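Local coordinates for Polyphosphate:AMP phosphotransferase (Meiothermus ruber H328, PDB 5O6M), which transfers phosphate from inorganic polyphosphate to nucleotides, turning AMP into ADP and ADP into ATP, and also accepts other nucleoside mono- and diphosphates, at residues 68-73 against 120-125; 144-149 against 214-219. The protein carries 1 engineered substitution. One frame throughout, in Å; residues are numbered along the deposited sequence.

Contact 1 (68-73 against 120-125); sequences GGKDGT and FDRSHY. Engineered in segment 120-125: D121 (natural residue Asn). With ATP (adenosine-5'-triphosphate), chain X; PO4 (phosphate ion), chain Y.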
loop_
_atom_site.group_PDB
_atom_site.type_symbol
_atom_site.label_atom_id
_atom_site.label_comp_id
_atom_site.label_asym_id
_atom_site.label_seq_id
_atom_site.Cartn_x
_atom_site.Cartn_y
_atom_site.Cartn_z
ATOM N N GLY D 68 13.587 27.103 1.177
ATOM C CA GLY D 68 14.754 27.026 0.319
ATOM C C GLY D 68 14.464 26.793 -1.146
ATOM O O GLY D 68 15.407 26.702 -1.936
ATOM N N GLY D 69 13.195 26.688 -1.524
ATOM C CA GLY D 69 12.805 26.610 -2.916
ATOM C C GLY D 69 12.516 25.233 -3.487
ATOM O O GLY D 69 12.558 25.079 -4.714
ATOM N N LYS D 70 12.199 24.234 -2.658
ATOM C CA LYS D 70 11.924 22.914 -3.223
ATOM C C LYS D 70 10.609 22.915 -3.998
ATOM O O LYS D 70 10.534 22.359 -5.103
ATOM C CB LYS D 70 11.926 21.836 -2.133
ATOM C CG LYS D 70 10.961 22.052 -0.980
ATOM C CD LYS D 70 11.198 21.012 0.116
ATOM C CE LYS D 70 10.029 20.949 1.095
ATOM N NZ LYS D 70 8.712 21.190 0.423
ATOM N N ASP D 71 9.565 23.549 -3.450
ATOM C CA ASP D 71 8.296 23.618 -4.169
ATOM C C ASP D 71 8.449 24.356 -5.495
ATOM O O ASP D 71 7.921 23.914 -6.522
ATOM C CB ASP D 71 7.223 24.288 -3.303
ATOM C CG ASP D 71 6.870 23.478 -2.059
ATOM O OD1 ASP D 71 7.010 22.234 -2.078
ATOM O OD2 ASP D 71 6.446 24.090 -1.054
ATOM N N GLY D 72 9.184 25.470 -5.501
ATOM C CA GLY D 72 9.359 26.216 -6.737
ATOM C C GLY D 72 10.117 25.435 -7.793
ATOM O O GLY D 72 9.785 25.491 -8.981
ATOM N N THR D 73 11.135 24.682 -7.375
ATOM C CA THR D 73 11.906 23.880 -8.318
ATOM C C THR D 73 11.022 22.859 -9.017
ATOM O O THR D 73 11.078 22.706 -10.242
ATOM C CB THR D 73 13.055 23.180 -7.589
ATOM O OG1 THR D 73 13.917 24.163 -6.997
ATOM C CG2 THR D 73 13.849 22.309 -8.553
ATOM N N PHE D 120 11.362 13.012 -4.831
ATOM C CA PHE D 120 11.186 12.984 -3.384
ATOM C C PHE D 120 11.176 14.421 -2.874
ATOM O O PHE D 120 12.211 15.095 -2.865
ATOM C CB PHE D 120 12.281 12.158 -2.714
ATOM C CG PHE D 120 12.010 10.676 -2.705
ATOM C CD1 PHE D 120 10.911 10.151 -3.369
ATOM C CD2 PHE D 120 12.842 9.809 -2.010
ATOM C CE1 PHE D 120 10.658 8.784 -3.353
ATOM C CE2 PHE D 120 12.593 8.446 -1.991
ATOM C CZ PHE D 120 11.502 7.932 -2.661
ATOM N N ASP D 121 9.999 14.894 -2.474
ATOM C CA ASP D 121 9.843 16.205 -1.845
ATOM C C ASP D 121 10.119 15.997 -0.362
ATOM O O ASP D 121 9.232 15.634 0.414
ATOM C CB ASP D 121 8.452 16.767 -2.113
ATOM C CG ASP D 121 8.122 17.962 -1.242
ATOM O OD1 ASP D 121 9.054 18.670 -0.814
ATOM O OD2 ASP D 121 6.921 18.193 -0.988
ATOM N N ARG D 122 11.374 16.227 0.031
ATOM C CA ARG D 122 11.913 15.704 1.283
ATOM C C ARG D 122 12.050 14.192 1.150
ATOM O O ARG D 122 11.496 13.603 0.214
ATOM C CB ARG D 122 11.025 16.083 2.469
ATOM C CG ARG D 122 11.015 17.576 2.769
ATOM C CD ARG D 122 10.266 17.878 4.057
ATOM N NE ARG D 122 9.993 19.305 4.198
ATOM C CZ ARG D 122 10.828 20.176 4.752
ATOM N NH1 ARG D 122 11.998 19.768 5.231
ATOM N NH2 ARG D 122 10.490 21.455 4.834
ATOM N N SER D 123 12.779 13.543 2.050
ATOM C CA SER D 123 13.163 12.164 1.793
ATOM C C SER D 123 13.578 11.495 3.096
ATOM O O SER D 123 13.333 12.010 4.193
ATOM C CB SER D 123 14.300 12.101 0.771
ATOM O OG SER D 123 15.481 12.648 1.330
ATOM N N HIS D 124 14.211 10.328 2.954
ATOM C CA HIS D 124 14.818 9.621 4.073
ATOM C C HIS D 124 15.874 10.455 4.786
ATOM O O HIS D 124 16.228 10.138 5.926
ATOM C CB HIS D 124 15.440 8.314 3.571
ATOM C CG HIS D 124 16.214 8.459 2.295
ATOM N ND1 HIS D 124 15.643 8.913 1.126
ATOM C CD2 HIS D 124 17.505 8.182 1.997
ATOM C CE1 HIS D 124 16.555 8.936 0.169
ATOM N NE2 HIS D 124 17.693 8.493 0.670
ATOM N N TYR D 125 16.391 11.504 4.143
ATOM C CA TYR D 125 17.415 12.316 4.786
ATOM C C TYR D 125 16.867 13.090 5.977
ATOM O O TYR D 125 17.633 13.427 6.884
ATOM C CB TYR D 125 18.056 13.263 3.763
ATOM C CG TYR D 125 18.979 12.516 2.827
ATOM C CD1 TYR D 125 20.276 12.205 3.207
ATOM C CD2 TYR D 125 18.545 12.099 1.577
ATOM C CE1 TYR D 125 21.122 11.503 2.367
ATOM C CE2 TYR D 125 19.385 11.397 0.728
ATOM C CZ TYR D 125 20.673 11.101 1.130
ATOM O OH TYR D 125 21.519 10.404 0.295
HETATM P PG ATP X . 6.995 21.630 3.349
HETATM O O1G ATP X . 7.674 20.413 2.781
HETATM O O2G ATP X . 7.929 22.484 4.201
HETATM O O3G ATP X . 6.364 22.518 2.267
HETATM P PB ATP X . 4.241 21.155 4.227
HETATM O O1B ATP X . 3.605 22.119 5.151
HETATM O O2B ATP X . 3.889 21.305 2.746
HETATM O O3B ATP X . 5.829 21.185 4.339
HETATM P PA ATP X . 4.700 18.320 4.962
HETATM O O1A ATP X . 5.122 17.672 3.703
HETATM O O2A ATP X . 3.753 17.473 5.810
HETATM O O3A ATP X . 3.897 19.658 4.641
HETATM O "O5'" ATP X . 5.996 18.601 5.930
HETATM C "C5'" ATP X . 5.804 18.843 7.339
HETATM C "C4'" ATP X . 7.055 18.589 8.147
HETATM O "O4'" ATP X . 7.383 17.183 8.185
HETATM C "C3'" ATP X . 8.334 19.313 7.694
HETATM O "O3'" ATP X . 8.669 20.321 8.641
HETATM C "C2'" ATP X . 9.400 18.201 7.683
HETATM O "O2'" ATP X . 10.640 18.604 8.254
HETATM C "C1'" ATP X . 8.738 17.152 8.567
HETATM N N9 ATP X . 9.271 15.800 8.434
HETATM C C8 ATP X . 9.533 15.105 7.283
HETATM N N7 ATP X . 10.118 13.947 7.479
HETATM C C5 ATP X . 10.246 13.873 8.857
HETATM C C6 ATP X . 10.802 12.898 9.709
HETATM N N6 ATP X . 11.405 11.788 9.277
HETATM N N1 ATP X . 10.755 13.129 11.039
HETATM C C2 ATP X . 10.204 14.264 11.478
HETATM N N3 ATP X . 9.665 15.260 10.772
HETATM C C4 ATP X . 9.717 15.002 9.461
HETATM P P PO4 Y . 10.061 25.619 -0.388
HETATM O O1 PO4 Y . 10.256 26.894 -1.188
HETATM O O2 PO4 Y . 9.200 25.900 0.819
HETATM O O3 PO4 Y . 9.382 24.594 -1.266
HETATM O O4 PO4 Y . 11.388 25.066 0.081
#
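At the gamma-phosphate end of the ATP pocket, K70 reaches from the start of helix 70-77 to D121, the last residue of strand 117-121, and R122 just beyond it. K70 NZ stands 2.8 Å from D121 OD1, a salt bridge on that oxygen's syn lone pair, the two side chains crossing roughly at right angles. D121 is engineered from Asn, so the carboxylate is the variant's. The lysine bends only at its last torsion (chi4 35°), and NZ also donates to ATP O1G over 2.7 Å.

This is the P-loop lysine of the PPK2 family; beside it, the backbone N atoms of G69 and K70 itself hold a phosphate ion, probably from the crystallisation liquor, K70 N to PO4 O4 being 3.0 Å. R122 meets the gamma phosphate edge-on: NE donates to ATP O1G at 2.9 Å, nearly straight at 166°, and NH2 to O2G at 2.8 Å. K70 CE lies over one guanidinium face, 3.5 Å from R122 NE, and the ribose O2' over the opposite face; E126 and D66 also pair with it. D71 OD1 comes within 4.2 Å of D121 OD2, a like-charge approach probably eased by K70 and by K191, which bridges to D71 OD2.

Contact 2 (144-149 against 214-219); sequences KRYRHI and IRETST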
loop_
_atom_site.group_PDB
_atom_site.type_symbol
_atom_site.label_atom_id
_atom_site.label_comp_id
_atom_site.label_asym_id
_atom_site.label_seq_id
_atom_site.Cartn_x
_atom_site.Cartn_y
_atom_site.Cartn_z
ATOM N N LYS D 144 23.976 5.818 13.119
ATOM C CA LYS D 144 24.096 4.623 12.296
ATOM C C LYS D 144 23.404 4.782 10.951
ATOM O O LYS D 144 23.617 3.959 10.053
ATOM C CB LYS D 144 23.529 3.405 13.021
ATOM C CG LYS D 144 24.066 3.225 14.425
ATOM C CD LYS D 144 24.366 1.760 14.677
ATOM C CE LYS D 144 24.673 1.470 16.129
ATOM N NZ LYS D 144 23.453 1.647 16.955
ATOM N N ARG D 145 22.569 5.808 10.797
ATOM C CA ARG D 145 21.735 5.926 9.611
ATOM C C ARG D 145 22.500 6.396 8.381
ATOM O O ARG D 145 22.057 6.122 7.264
ATOM C CB ARG D 145 20.562 6.859 9.906
ATOM C CG ARG D 145 19.622 6.262 10.945
ATOM C CD ARG D 145 18.481 7.181 11.318
ATOM N NE ARG D 145 17.547 6.493 12.206
ATOM C CZ ARG D 145 16.417 7.023 12.663
ATOM N NH1 ARG D 145 16.078 8.257 12.317
ATOM N NH2 ARG D 145 15.629 6.318 13.464
ATOM N N TYR D 146 23.640 7.073 8.545
ATOM C CA TYR D 146 24.441 7.426 7.374
ATOM C C TYR D 146 24.860 6.170 6.627
ATOM O O TYR D 146 24.823 6.122 5.391
ATOM C CB TYR D 146 25.670 8.232 7.790
ATOM C CG TYR D 146 25.347 9.503 8.543
ATOM C CD1 TYR D 146 24.710 10.566 7.914
ATOM C CD2 TYR D 146 25.667 9.633 9.890
ATOM C CE1 TYR D 146 24.410 11.725 8.604
ATOM C CE2 TYR D 146 25.369 10.788 10.588
ATOM C CZ TYR D 146 24.742 11.830 9.941
ATOM O OH TYR D 146 24.447 12.980 10.636
ATOM N N ARG D 147 25.242 5.132 7.369
ATOM C CA ARG D 147 25.585 3.857 6.755
ATOM C C ARG D 147 24.374 3.233 6.076
ATOM O O ARG D 147 24.440 2.841 4.904
ATOM C CB ARG D 147 26.143 2.914 7.820
ATOM C CG ARG D 147 26.186 1.467 7.391
ATOM C CD ARG D 147 27.590 0.949 7.263
ATOM N NE ARG D 147 27.612 -0.499 7.425
ATOM C CZ ARG D 147 28.615 -1.279 7.041
ATOM N NH1 ARG D 147 28.540 -2.590 7.221
ATOM N NH2 ARG D 147 29.686 -0.748 6.461
ATOM N N HIS D 148 23.253 3.148 6.799
ATOM C CA HIS D 148 22.016 2.621 6.230
ATOM C C HIS D 148 21.714 3.254 4.879
ATOM O O HIS D 148 21.347 2.565 3.921
ATOM C CB HIS D 148 20.850 2.880 7.187
ATOM C CG HIS D 148 21.051 2.326 8.560
ATOM N ND1 HIS D 148 20.272 2.708 9.632
ATOM C CD2 HIS D 148 21.929 1.413 9.037
ATOM C CE1 HIS D 148 20.667 2.056 10.712
ATOM N NE2 HIS D 148 21.671 1.267 10.378
ATOM N N ILE D 149 21.847 4.577 4.797
ATOM C CA ILE D 149 21.438 5.304 3.601
ATOM C C ILE D 149 22.390 5.032 2.444
ATOM O O ILE D 149 21.956 4.789 1.311
ATOM C CB ILE D 149 21.327 6.806 3.912
ATOM C CG1 ILE D 149 20.167 7.047 4.880
ATOM C CG2 ILE D 149 21.179 7.620 2.627
ATOM C CD1 ILE D 149 20.002 8.488 5.308
ATOM N N ILE D 214 25.450 15.329 3.822
ATOM C CA ILE D 214 25.972 15.374 2.459
ATOM C C ILE D 214 27.354 14.740 2.389
ATOM O O ILE D 214 27.643 13.953 1.481
ATOM C CB ILE D 214 25.975 16.822 1.939
ATOM C CG1 ILE D 214 24.533 17.295 1.717
ATOM C CG2 ILE D 214 26.809 16.931 0.670
ATOM C CD1 ILE D 214 24.389 18.782 1.498
ATOM N N ARG D 215 28.227 15.071 3.342
ATOM C CA ARG D 215 29.556 14.466 3.386
ATOM C C ARG D 215 29.483 12.951 3.570
ATOM O O ARG D 215 30.282 12.208 2.987
ATOM C CB ARG D 215 30.385 15.125 4.490
ATOM C CG ARG D 215 31.785 14.566 4.660
ATOM C CD ARG D 215 32.479 15.160 5.884
ATOM N NE ARG D 215 31.573 15.442 6.996
ATOM C CZ ARG D 215 31.326 14.609 8.003
ATOM N NH1 ARG D 215 30.489 14.970 8.967
ATOM N NH2 ARG D 215 31.910 13.418 8.047
ATOM N N GLU D 216 28.527 12.472 4.371
ATOM C CA GLU D 216 28.470 11.046 4.691
ATOM C C GLU D 216 27.863 10.213 3.569
ATOM O O GLU D 216 28.176 9.022 3.458
ATOM C CB GLU D 216 27.669 10.811 5.978
ATOM C CG GLU D 216 28.394 11.175 7.267
ATOM C CD GLU D 216 29.466 10.165 7.647
ATOM O OE1 GLU D 216 29.399 9.011 7.170
ATOM O OE2 GLU D 216 30.372 10.522 8.432
ATOM N N THR D 217 26.995 10.795 2.739
ATOM C CA THR D 217 26.190 10.000 1.821
ATOM C C THR D 217 26.384 10.343 0.352
ATOM O O THR D 217 25.691 9.764 -0.494
ATOM C CB THR D 217 24.701 10.124 2.169
ATOM O OG1 THR D 217 24.279 11.482 1.995
ATOM C CG2 THR D 217 24.456 9.698 3.612
ATOM N N SER D 218 27.280 11.262 0.014
ATOM C CA SER D 218 27.572 11.522 -1.389
ATOM C C SER D 218 28.531 10.458 -1.907
ATOM O O SER D 218 29.667 10.356 -1.431
ATOM C CB SER D 218 28.162 12.914 -1.576
ATOM O OG SER D 218 28.237 13.218 -2.955
ATOM N N THR D 219 28.073 9.656 -2.863
ATOM C CA THR D 219 28.857 8.559 -3.405
ATOM C C THR D 219 28.831 8.634 -4.925
ATOM O O THR D 219 28.126 9.452 -5.519
ATOM C CB THR D 219 28.329 7.198 -2.939
ATOM O OG1 THR D 219 26.986 7.028 -3.403
ATOM C CG2 THR D 219 28.343 7.119 -1.422
#
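Y146, in the first turn of helix 145-158, lays one face of its ring against E216, in the last turn of helix 203-217. The aromatic part is a CH-pi contact: E216 CG sits over that face, 3.9 Å from the ring centroid and 21° off the normal, displaced toward the rim, while E216 CB comes to 3.5 Å from Y146 CD1. The glutamate chain then bends at chi2 (-75°), bringing OE1 to 3.9 Å from Y146 CB.

Aliphatic packing continues one residue along. T217 CG2 lies at the edge of the tyrosine ring, near its plane, and is 4.0 Å from I149 CG2, one helical turn on from Y146.

Polar groups pair outside the two segments: E216 OE1 forms a salt bridge with R150, further along helix 145-158, T217 OG1 bonds to A213 O and W224, and Y146 OH weakly to R132. A serine in place of Y146 would probably open a gap beside E216 CB and CG and leave that chain freer to turn. R145, R147 and H148 bond to a second subunit.

The segments thus meet mainly through carbon surfaces, the R150 salt bridge adding a charged tie between the helices; R215 meets the glutamate's charge more weakly.

From the N terminus, contact 1 comes first: it closes a loop of 46 residues that runs from helix 70-77 through strand 86-90 and helices 96-99 and 105-108 back to strand 117-121, tying the P-loop to the neighbouring strand of the parallel sheet. Only after this does contact 2 open, closing a 64-residue loop that holds strand 161-169 and helices 172-183 and 195-201, and joining helix 145-158 to the end of helix 203-217. The loops are in series, neither crossing nor nesting, and the centres of contact 1 and contact 2 lie about 18 Å apart. They still touch: H124 and Y125, beyond the strand end, pack on I149, with Y125 OH 3.6 Å from I149 CG2, and Y125 also packs against T217.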